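PDB 3E38: two-domain protein containing predicted PHP-like metal-dependent phosphoesterase from Bacteroides vulgatus ATCC 8482, which binds three zinc ions in a PHP-like domain and is probably a metal-dependent phosphoesterase, perhaps a 5'-3' exonuclease acting on DNA or RNA. Local coordinates for residues S142-D146 with T147-W151; G225-E228 with A229-R233; G245-D248 with L249-F253; I260-V263 with S264-E267. All coordinates share one frame; numbering follows the deposited sequence.

In the fold
All four contacts are local, each made within one continuous run of chain. Contact 1 lies in the loop between strand 132-135 and helix 152-159 of the zinc-binding domain, and contact 2 on helix 223-231 of the same domain. Contact 3 opens helix 247-257, which leads directly into strand 258-265, the home of contact 4 in the Ig-like domain. Contacts 2 and 3 touch where R233 packs on R246 and L249. Contacts 1 to 3 are partly buried; contact 4 is a surface pair. In contact 1 a neutral side-chain amide bonds backbone and indole, whereas contacts 2, 3 and 4 each carry an arginine-carboxylate salt bridge, one-point, forked or two-pronged.

Contact 1 (S142-D146 with T147-W151); sequences SQQPD and TTKWW
The loop between strand 132-135 and helix 152-159 is drawn together by Q144, whose amide bonds to K149 and W151 just before the helix, W151 being its N-cap residue. Q144 OE1 accepts two N-H groups that come from opposite faces of its carbonyl plane. The backbone K149 N lies 2.8 Å from Q144 OE1, well above that plane. From the other face the indole W151 NE1 approaches Q144 OE1 at 3.0 Å, in a nearly straight bond (175°). The oxygen sits at the edge of the indole, in the ring plane, while the amide is turned 61° against the ring. At the other end of the amide, Q144 NE2 donates to K149 O at 3.2 Å, on a lone pair and in the carbonyl plane, and also bonds P138 O. The Q144 side chain is extended beyond CG (chi2 -157°), which carries the amide past T147 O, 3.3 Å from Q144 CB, to K149. A water accepts from D146 N at 2.8 Å and gives a weak bond to T147 O. D146 itself turns to the second subunit, forming a salt bridge with K286 of that chain. The buried Q144 side chain lies about 8 Å from that of the zinc ligand H137. Bonds to both ends of its amide satisfy the buried polar atoms and fix which end is oxygen and which nitrogen.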
loop_
_atom_site.group_PDB
_atom_site.type_symbol
_atom_site.label_atom_id
_atom_site.label_comp_id
_atom_site.label_asym_id
_atom_site.label_seq_id
_atom_site.Cartn_x
_atom_site.Cartn_y
_atom_site.Cartn_z
ATOM N N SER B 142 -4.348 -13.091 -29.967
ATOM C CA SER B 142 -3.326 -13.929 -30.581
ATOM C C SER B 142 -3.954 -14.871 -31.617
ATOM O O SER B 142 -3.358 -15.238 -32.632
ATOM C CB SER B 142 -2.566 -14.730 -29.530
ATOM O OG SER B 142 -1.679 -15.614 -30.192
ATOM N N GLN B 143 -5.195 -15.224 -31.351
ATOM C CA GLN B 143 -5.933 -16.141 -32.211
ATOM C C GLN B 143 -7.042 -15.430 -32.999
ATOM O O GLN B 143 -7.493 -15.925 -34.029
ATOM C CB GLN B 143 -6.463 -17.321 -31.391
ATOM C CG GLN B 143 -5.369 -18.318 -31.000
ATOM C CD GLN B 143 -5.927 -19.657 -30.544
ATOM O OE1 GLN B 143 -7.001 -19.730 -29.964
ATOM N NE2 GLN B 143 -5.198 -20.719 -30.812
ATOM N N GLN B 144 -7.480 -14.288 -32.481
ATOM C CA GLN B 144 -8.466 -13.429 -33.165
ATOM C C GLN B 144 -8.002 -11.982 -33.016
ATOM O O GLN B 144 -8.502 -11.230 -32.176
ATOM C CB GLN B 144 -9.889 -13.619 -32.632
ATOM C CG GLN B 144 -10.421 -15.063 -32.741
ATOM C CD GLN B 144 -11.936 -15.176 -32.757
ATOM O OE1 GLN B 144 -12.568 -15.042 -33.813
ATOM N NE2 GLN B 144 -12.525 -15.462 -31.593
ATOM N N PRO B 145 -7.027 -11.581 -33.838
ATOM C CA PRO B 145 -6.442 -10.269 -33.623
ATOM C C PRO B 145 -7.262 -9.065 -34.015
ATOM O O PRO B 145 -6.915 -7.970 -33.609
ATOM C CB PRO B 145 -5.178 -10.299 -34.499
ATOM C CG PRO B 145 -5.366 -11.367 -35.458
ATOM C CD PRO B 145 -6.346 -12.329 -34.905
ATOM N N ASP B 146 -8.327 -9.208 -34.788
ATOM C CA ASP B 146 -9.022 -7.991 -35.219
ATOM C C ASP B 146 -10.433 -7.943 -34.698
ATOM O O ASP B 146 -10.935 -6.908 -34.339
ATOM C CB ASP B 146 -8.993 -7.875 -36.734
ATOM C CG ASP B 146 -7.581 -7.738 -37.272
ATOM O OD1 ASP B 146 -6.738 -7.106 -36.604
ATOM O OD2 ASP B 146 -7.302 -8.255 -38.376
ATOM N N THR B 147 -11.030 -9.107 -34.604
ATOM C CA THR B 147 -12.406 -9.228 -34.181
ATOM C C THR B 147 -12.655 -10.572 -33.519
ATOM O O THR B 147 -12.151 -11.584 -33.984
ATOM C CB THR B 147 -13.339 -9.138 -35.403
ATOM O OG1 THR B 147 -13.368 -7.794 -35.904
ATOM C CG2 THR B 147 -14.725 -9.539 -35.020
ATOM N N THR B 148 -13.446 -10.551 -32.448
ATOM C CA THR B 148 -13.829 -11.766 -31.687
ATOM C C THR B 148 -15.044 -12.409 -32.316
ATOM O O THR B 148 -16.179 -12.040 -32.037
ATOM C CB THR B 148 -14.167 -11.456 -30.220
ATOM O OG1 THR B 148 -13.132 -10.655 -29.668
ATOM C CG2 THR B 148 -14.330 -12.733 -29.382
ATOM N N LYS B 149 -14.793 -13.379 -33.177
ATOM C CA LYS B 149 -15.874 -14.066 -33.879
ATOM C C LYS B 149 -16.233 -15.430 -33.342
ATOM O O LYS B 149 -15.496 -16.078 -32.542
ATOM C CB LYS B 149 -15.510 -14.246 -35.351
ATOM C CG LYS B 149 -15.189 -12.948 -36.021
ATOM C CD LYS B 149 -14.651 -13.125 -37.419
ATOM C CE LYS B 149 -14.424 -11.744 -38.048
ATOM N NZ LYS B 149 -13.838 -11.809 -39.417
ATOM N N TRP B 150 -17.398 -15.822 -33.847
ATOM C CA TRP B 150 -18.046 -17.119 -33.608
ATOM C C TRP B 150 -17.910 -17.904 -34.896
ATOM O O TRP B 150 -18.386 -17.507 -35.940
ATOM C CB TRP B 150 -19.521 -16.967 -33.223
ATOM C CG TRP B 150 -20.218 -18.270 -32.903
ATOM C CD1 TRP B 150 -20.721 -19.161 -33.805
ATOM C CD2 TRP B 150 -20.535 -18.801 -31.607
ATOM N NE1 TRP B 150 -21.300 -20.228 -33.157
ATOM C CE2 TRP B 150 -21.207 -20.032 -31.806
ATOM C CE3 TRP B 150 -20.310 -18.366 -30.304
ATOM C CZ2 TRP B 150 -21.654 -20.839 -30.740
ATOM C CZ3 TRP B 150 -20.747 -19.188 -29.225
ATOM C CH2 TRP B 150 -21.417 -20.393 -29.459
ATOM N N TRP B 151 -17.222 -19.023 -34.820
ATOM C CA TRP B 151 -16.974 -19.828 -36.019
ATOM C C TRP B 151 -17.957 -20.968 -36.174
ATOM O O TRP B 151 -18.734 -21.267 -35.280
ATOM C CB TRP B 151 -15.552 -20.374 -35.993
ATOM C CG TRP B 151 -14.543 -19.297 -35.920
ATOM C CD1 TRP B 151 -14.489 -18.278 -35.003
ATOM C CD2 TRP B 151 -13.382 -19.166 -36.727
ATOM N NE1 TRP B 151 -13.381 -17.511 -35.218
ATOM C CE2 TRP B 151 -12.680 -18.035 -36.267
ATOM C CE3 TRP B 151 -12.850 -19.907 -37.772
ATOM C CZ2 TRP B 151 -11.508 -17.612 -36.844
ATOM C CZ3 TRP B 151 -11.680 -19.468 -38.360
ATOM C CH2 TRP B 151 -11.024 -18.338 -37.893
HETATM O O HOH W 1 -9.453 -11.488 -35.895
#

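Contact 2 (G225-E228 with A229-R233); sequences GIRE and ALDNR
E228 O receives two N-H groups of N232: the side-chain N232 ND2 at 2.7 Å from E228 O, and the backbone N232 N in a weaker, more bent bond. The ND2 donor is tilted from the carbonyl plane. The carboxylate of E228 lies close by, with E228 OE2 2.9 Å from N232 ND2 and the carboxylate and amide planes 48° apart; its stronger partner is R234, in a salt bridge. A bend at chi2 (-84°) brings the E228 carboxylate back beside N232. This is the C-terminal end of helix 223-231, where N232 is the first residue to leave helical geometry and R233, with positive phi, is the C-prime residue of a Schellman motif: R233 N bonds weakly to L230 O and R234 N reaches A229 O. Alongside, each one residue earlier in the chain, R227 and D231 form an i to i+4 salt bridge. R227 NE meets D231 OD1 at 2.9 Å, on its syn side, with the oxygen at the edge of the guanidinium and close to its plane; the two flat groups stand 74° apart. A water joins the pair a second time, accepting from R227 NH2 at 3.1 Å and donating to D231 OD1, while R227 NH2 also bonds G130 O. The apolar side of the helix has I226 and L230 lying side by side and pointing the same way, with I226 CG2 3.9 Å from L230 CD1. I226 packs on L87 and I89 of strand 87-95, and L230 on F132 of strand 132-135 and I190 of strand 188-192.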
loop_
_atom_site.group_PDB
_atom_site.type_symbol
_atom_site.label_atom_id
_atom_site.label_comp_id
_atom_site.label_asym_id
_atom_site.label_seq_id
_atom_site.Cartn_x
_atom_site.Cartn_y
_atom_site.Cartn_z
ATOM N N GLY B 225 -22.528 -29.052 -5.598
ATOM C CA GLY B 225 -23.197 -27.758 -5.465
ATOM C C GLY B 225 -22.752 -26.817 -6.570
ATOM O O GLY B 225 -23.558 -26.158 -7.285
ATOM N N ILE B 226 -21.452 -26.799 -6.757
ATOM C CA ILE B 226 -20.868 -25.940 -7.785
ATOM C C ILE B 226 -21.339 -26.345 -9.172
ATOM O O ILE B 226 -21.712 -25.533 -9.997
ATOM C CB ILE B 226 -19.374 -26.016 -7.763
ATOM C CG1 ILE B 226 -18.841 -25.371 -6.461
ATOM C CG2 ILE B 226 -18.768 -25.313 -8.982
ATOM C CD1 ILE B 226 -17.396 -25.383 -6.397
ATOM N N ARG B 227 -21.296 -27.633 -9.406
ATOM C CA ARG B 227 -21.634 -28.186 -10.694
ATOM C C ARG B 227 -23.060 -27.836 -11.044
ATOM O O ARG B 227 -23.334 -27.453 -12.189
ATOM C CB ARG B 227 -21.421 -29.710 -10.739
ATOM C CG ARG B 227 -21.852 -30.341 -12.073
ATOM C CD ARG B 227 -21.178 -29.648 -13.207
ATOM N NE ARG B 227 -21.572 -30.099 -14.537
ATOM C CZ ARG B 227 -21.027 -31.134 -15.182
ATOM N NH1 ARG B 227 -20.083 -31.911 -14.631
ATOM N NH2 ARG B 227 -21.440 -31.400 -16.388
ATOM N N GLU B 228 -23.956 -27.926 -10.050
ATOM C CA GLU B 228 -25.409 -27.649 -10.276
ATOM C C GLU B 228 -25.646 -26.155 -10.591
ATOM O O GLU B 228 -26.445 -25.766 -11.470
ATOM C CB GLU B 228 -26.279 -28.141 -9.100
ATOM C CG GLU B 228 -27.789 -27.891 -9.276
ATOM C CD GLU B 228 -28.230 -26.499 -8.871
ATOM O OE1 GLU B 228 -27.468 -25.801 -8.141
ATOM O OE2 GLU B 228 -29.367 -26.124 -9.246
ATOM N N ALA B 229 -24.871 -25.327 -9.921
ATOM C CA ALA B 229 -24.901 -23.875 -10.173
ATOM C C ALA B 229 -24.488 -23.598 -11.619
ATOM O O ALA B 229 -25.160 -22.859 -12.370
ATOM C CB ALA B 229 -23.969 -23.133 -9.220
ATOM N N LEU B 230 -23.386 -24.218 -12.005
ATOM C CA LEU B 230 -22.826 -24.004 -13.346
ATOM C C LEU B 230 -23.760 -24.522 -14.390
ATOM O O LEU B 230 -23.863 -23.956 -15.464
ATOM C CB LEU B 230 -21.455 -24.663 -13.553
ATOM C CG LEU B 230 -20.286 -24.202 -12.676
ATOM C CD1 LEU B 230 -19.038 -25.088 -12.897
ATOM C CD2 LEU B 230 -19.976 -22.750 -12.958
ATOM N N ASP B 231 -24.450 -25.607 -14.071
ATOM C CA ASP B 231 -25.323 -26.244 -15.054
ATOM C C ASP B 231 -26.494 -25.367 -15.332
ATOM O O ASP B 231 -27.123 -25.415 -16.418
ATOM C CB ASP B 231 -25.849 -27.603 -14.581
ATOM C CG ASP B 231 -24.802 -28.685 -14.641
ATOM O OD1 ASP B 231 -23.791 -28.500 -15.344
ATOM O OD2 ASP B 231 -25.010 -29.742 -14.014
ATOM N N ASN B 232 -26.777 -24.561 -14.333
ATOM C CA ASN B 232 -27.966 -23.713 -14.322
ATOM C C ASN B 232 -27.660 -22.244 -14.492
ATOM O O ASN B 232 -28.498 -21.400 -14.240
ATOM C CB ASN B 232 -28.744 -23.987 -13.036
ATOM C CG ASN B 232 -29.440 -25.335 -13.065
ATOM O OD1 ASN B 232 -30.336 -25.565 -13.902
ATOM N ND2 ASN B 232 -29.068 -26.223 -12.145
ATOM N N ARG B 233 -26.426 -21.988 -14.904
ATOM C CA ARG B 233 -25.869 -20.649 -15.184
ATOM C C ARG B 233 -25.949 -19.625 -14.049
ATOM O O ARG B 233 -26.043 -18.410 -14.278
ATOM C CB ARG B 233 -26.575 -20.073 -16.400
ATOM C CG ARG B 233 -26.737 -21.077 -17.538
ATOM C CD ARG B 233 -27.893 -20.642 -18.428
ATOM N NE ARG B 233 -29.135 -20.560 -17.651
ATOM C CZ ARG B 233 -29.986 -21.572 -17.446
ATOM N NH1 ARG B 233 -29.761 -22.778 -17.960
ATOM N NH2 ARG B 233 -31.081 -21.376 -16.717
HETATM O O HOH W 2 -22.959 -29.534 -18.276
#

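Contact 3 (G245-D248 with L249-F253); sequences GRED and LLRPF
The guanidinium of R251 has the carboxylate of E247 at its edge, E247 CD lying in the guanidinium plane and the two flat groups turned 62° against each other; L337 and Y339 of strand 335-342 touch the R251 side chain. The pair is an i to i+4 salt bridge from the first residue of helix 247-257 to the residue one turn on; R246 is the N-cap. E247 OE2 takes both contacts: R251 NH2, modelled at 2.5 Å, a length too short to be taken literally, and R251 NE in a weak bond at 3.3 Å. The E247 chain is extended, whereas R251 bends at chi3 (-50°) to bring its guanidinium alongside. R251 NH1 bonds K338 O, so the same group ties the helix to strand 335-342 of the Ig-like domain. With an alanine at E247, the charge of R251 would probably lose its carboxylate mate, and the guanidinium would be held only by its remaining bonds. R246 O receives two donors: L250 N at 2.8 Å, in the carbonyl plane, and L249 N, well above it. Meanwhile the R246 side chain turns away to L187 O. R251 N closes the next turn on E247 O at 2.8 Å. L250 leans back over G245, with L250 CD2 3.7 Å from G245 N, and also packs on F329 and V331. At P252 the helix is kinked, for the ring nitrogen has no N-H to give; instead P252 CG sits 3.2 Å from D248 O.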
loop_
_atom_site.group_PDB
_atom_site.type_symbol
_atom_site.label_atom_id
_atom_site.label_comp_id
_atom_site.label_asym_id
_atom_site.label_seq_id
_atom_site.Cartn_x
_atom_site.Cartn_y
_atom_site.Cartn_z
ATOM N N GLY B 245 -23.107 -10.481 -15.377
ATOM C CA GLY B 245 -24.092 -11.551 -15.288
ATOM C C GLY B 245 -25.508 -11.206 -15.722
ATOM O O GLY B 245 -25.802 -10.102 -16.137
ATOM N N ARG B 246 -26.393 -12.183 -15.630
ATOM C CA ARG B 246 -27.788 -11.945 -15.982
ATOM C C ARG B 246 -28.458 -11.080 -14.925
ATOM O O ARG B 246 -28.256 -11.191 -13.712
ATOM C CB ARG B 246 -28.560 -13.240 -16.229
ATOM C CG ARG B 246 -28.160 -13.918 -17.516
ATOM C CD ARG B 246 -29.070 -15.087 -17.897
ATOM N NE ARG B 246 -28.510 -15.799 -19.049
ATOM C CZ ARG B 246 -27.378 -16.500 -19.008
ATOM N NH1 ARG B 246 -26.652 -16.553 -17.887
ATOM N NH2 ARG B 246 -26.929 -17.087 -20.091
ATOM N N GLU B 247 -29.238 -10.173 -15.456
ATOM C CA GLU B 247 -29.982 -9.210 -14.670
ATOM C C GLU B 247 -30.793 -9.841 -13.550
ATOM O O GLU B 247 -30.932 -9.277 -12.476
ATOM C CB GLU B 247 -30.951 -8.460 -15.578
ATOM C CG GLU B 247 -31.857 -7.598 -14.777
ATOM C CD GLU B 247 -32.893 -6.939 -15.599
ATOM O OE1 GLU B 247 -33.036 -7.303 -16.782
ATOM O OE2 GLU B 247 -33.571 -6.061 -15.053
ATOM N N ASP B 248 -31.359 -11.000 -13.851
ATOM C CA ASP B 248 -32.211 -11.719 -12.902
ATOM C C ASP B 248 -31.403 -12.212 -11.715
ATOM O O ASP B 248 -31.933 -12.646 -10.716
ATOM C CB ASP B 248 -32.934 -12.886 -13.557
ATOM C CG ASP B 248 -31.989 -13.982 -13.993
ATOM O OD1 ASP B 248 -30.829 -14.031 -13.510
ATOM O OD2 ASP B 248 -32.409 -14.790 -14.813
ATOM N N LEU B 249 -30.101 -12.128 -11.860
ATOM C CA LEU B 249 -29.178 -12.499 -10.801
ATOM C C LEU B 249 -28.530 -11.246 -10.199
ATOM O O LEU B 249 -28.406 -11.136 -8.975
ATOM C CB LEU B 249 -28.107 -13.456 -11.315
ATOM C CG LEU B 249 -28.505 -14.924 -11.487
ATOM C CD1 LEU B 249 -27.313 -15.694 -11.982
ATOM C CD2 LEU B 249 -29.035 -15.479 -10.163
ATOM N N LEU B 250 -28.151 -10.306 -11.066
ATOM C CA LEU B 250 -27.450 -9.074 -10.625
ATOM C C LEU B 250 -28.383 -8.154 -9.856
ATOM O O LEU B 250 -28.008 -7.532 -8.864
ATOM C CB LEU B 250 -26.762 -8.327 -11.784
ATOM C CG LEU B 250 -25.242 -8.587 -11.862
ATOM C CD1 LEU B 250 -24.840 -10.061 -11.712
ATOM C CD2 LEU B 250 -24.628 -7.942 -13.138
ATOM N N ARG B 251 -29.627 -8.123 -10.298
ATOM C CA ARG B 251 -30.600 -7.263 -9.650
ATOM C C ARG B 251 -30.732 -7.637 -8.177
ATOM O O ARG B 251 -30.538 -6.794 -7.319
ATOM C CB ARG B 251 -31.974 -7.310 -10.340
ATOM C CG ARG B 251 -33.065 -6.580 -9.583
ATOM C CD ARG B 251 -34.347 -6.505 -10.439
ATOM N NE ARG B 251 -34.004 -6.012 -11.774
ATOM C CZ ARG B 251 -33.743 -4.728 -12.047
ATOM N NH1 ARG B 251 -33.817 -3.835 -11.081
ATOM N NH2 ARG B 251 -33.413 -4.330 -13.277
ATOM N N PRO B 252 -31.068 -8.903 -7.876
ATOM C CA PRO B 252 -31.205 -9.232 -6.465
ATOM C C PRO B 252 -29.911 -9.165 -5.682
ATOM O O PRO B 252 -29.941 -9.046 -4.454
ATOM C CB PRO B 252 -31.697 -10.694 -6.483
ATOM C CG PRO B 252 -31.421 -11.196 -7.873
ATOM C CD PRO B 252 -31.615 -9.969 -8.728
ATOM N N PHE B 253 -28.802 -9.248 -6.402
ATOM C CA PHE B 253 -27.436 -9.251 -5.767
ATOM C C PHE B 253 -27.136 -7.837 -5.322
ATOM O O PHE B 253 -26.693 -7.577 -4.208
ATOM C CB PHE B 253 -26.382 -9.804 -6.741
ATOM C CG PHE B 253 -25.010 -9.952 -6.158
ATOM C CD1 PHE B 253 -24.711 -10.996 -5.286
ATOM C CD2 PHE B 253 -23.994 -9.073 -6.504
ATOM C CE1 PHE B 253 -23.434 -11.145 -4.747
ATOM C CE2 PHE B 253 -22.711 -9.218 -5.957
ATOM C CZ PHE B 253 -22.439 -10.260 -5.077
#

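Contact 4 (I260-V263 with S264-E267); sequences IEEV and SRNE
Strand 258-265 breaks its alternation at V263 and S264, where the backbone of V263 turns to helix-like angles and both residues face T271 of strand 269-276 in a classic beta bulge. E262 and R265 flank the bulge, and their side chains meet across it on the surface. The guanidinium grips the carboxylate side-on with two nitrogens, one to each oxygen. R265 NE lies 2.9 Å from E262 OE2 in a fairly straight bond (161°), and R265 NH2 lies 3.0 Å from E262 OE1. Each oxygen is met on its syn side and lies near the guanidinium plane, although the two flat groups are turned 42° against each other. E262 stretches out along an extended chain, while R265 is bent at chi3 (-72°), which turns NE and NH2 back toward the carboxylate. The arginine's aliphatic part also rests against it, R265 CB being 3.3 Å from E262 OE2. R265 NH2 has a second acidic partner in the C-terminal carboxylate of L343, and both side chains touch V270 on the adjacent strand. A leucine in place of R265 would probably leave the E262 carboxylate without its two-pronged mate and remove a positive charge from beside the chain terminus. A classic bulge is a common irregularity of antiparallel sheets; here it sits in the hairpin 258-265/269-276 of the Ig-like domain, in a strand that is outermost in its sheet within this chain.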
loop_
_atom_site.group_PDB
_atom_site.type_symbol
_atom_site.label_atom_id
_atom_site.label_comp_id
_atom_site.label_asym_id
_atom_site.label_seq_id
_atom_site.Cartn_x
_atom_site.Cartn_y
_atom_site.Cartn_z
ATOM N N ILE B 260 -30.218 0.471 2.186
ATOM C CA ILE B 260 -30.865 1.763 2.030
ATOM C C ILE B 260 -31.860 1.984 3.141
ATOM O O ILE B 260 -32.728 1.166 3.384
ATOM C CB ILE B 260 -31.656 1.832 0.706
ATOM C CG1 ILE B 260 -30.733 1.542 -0.469
ATOM C CG2 ILE B 260 -32.355 3.190 0.570
ATOM C CD1 ILE B 260 -31.464 1.092 -1.713
ATOM N N GLU B 261 -31.724 3.107 3.815
ATOM C CA GLU B 261 -32.669 3.489 4.865
ATOM C C GLU B 261 -33.052 4.968 4.776
ATOM O O GLU B 261 -32.207 5.830 4.561
ATOM C CB GLU B 261 -32.087 3.234 6.251
ATOM C CG GLU B 261 -31.621 1.830 6.547
ATOM C CD GLU B 261 -30.937 1.768 7.916
ATOM O OE1 GLU B 261 -31.033 2.764 8.663
ATOM O OE2 GLU B 261 -30.299 0.745 8.248
ATOM N N GLU B 262 -34.344 5.219 4.940
ATOM C CA GLU B 262 -34.890 6.579 4.989
ATOM C C GLU B 262 -34.592 7.137 6.365
ATOM O O GLU B 262 -35.150 6.688 7.347
ATOM C CB GLU B 262 -36.405 6.614 4.705
ATOM C CG GLU B 262 -37.053 8.011 4.908
ATOM C CD GLU B 262 -38.496 8.124 4.384
ATOM O OE1 GLU B 262 -38.839 7.475 3.372
ATOM O OE2 GLU B 262 -39.284 8.893 4.971
ATOM N N VAL B 263 -33.677 8.098 6.415
ATOM C CA VAL B 263 -33.259 8.744 7.660
ATOM C C VAL B 263 -34.246 9.814 8.069
ATOM O O VAL B 263 -34.424 10.136 9.248
ATOM C CB VAL B 263 -31.925 9.509 7.498
ATOM C CG1 VAL B 263 -31.645 10.332 8.744
ATOM C CG2 VAL B 263 -30.787 8.572 7.188
ATOM N N SER B 264 -34.902 10.340 7.045
ATOM C CA SER B 264 -35.773 11.504 7.189
ATOM C C SER B 264 -36.594 11.834 5.959
ATOM O O SER B 264 -36.375 11.328 4.854
ATOM C CB SER B 264 -34.888 12.714 7.498
ATOM O OG SER B 264 -35.645 13.900 7.585
ATOM N N ARG B 265 -37.535 12.730 6.179
ATOM C CA ARG B 265 -38.411 13.205 5.116
ATOM C C ARG B 265 -39.057 14.553 5.464
ATOM O O ARG B 265 -38.934 15.075 6.576
ATOM C CB ARG B 265 -39.489 12.147 4.821
ATOM C CG ARG B 265 -40.391 12.437 3.623
ATOM C CD ARG B 265 -41.441 11.334 3.382
ATOM N NE ARG B 265 -40.913 10.078 2.842
ATOM C CZ ARG B 265 -41.078 9.675 1.580
ATOM N NH1 ARG B 265 -41.760 10.420 0.719
ATOM N NH2 ARG B 265 -40.578 8.516 1.175
ATOM N N ASN B 266 -39.601 15.175 4.426
ATOM C CA ASN B 266 -40.425 16.382 4.575
ATOM C C ASN B 266 -40.980 16.832 3.247
ATOM O O ASN B 266 -41.007 16.067 2.272
ATOM C CB ASN B 266 -39.751 17.561 5.309
ATOM C CG ASN B 266 -38.539 18.118 4.595
ATOM O OD1 ASN B 266 -38.448 18.106 3.373
ATOM N ND2 ASN B 266 -37.604 18.653 5.373
ATOM N N GLU B 267 -41.410 18.083 3.236
ATOM C CA GLU B 267 -42.070 18.680 2.073
ATOM C C GLU B 267 -41.054 18.941 0.967
ATOM O O GLU B 267 -41.367 18.897 -0.218
ATOM C CB GLU B 267 -42.833 19.971 2.467
#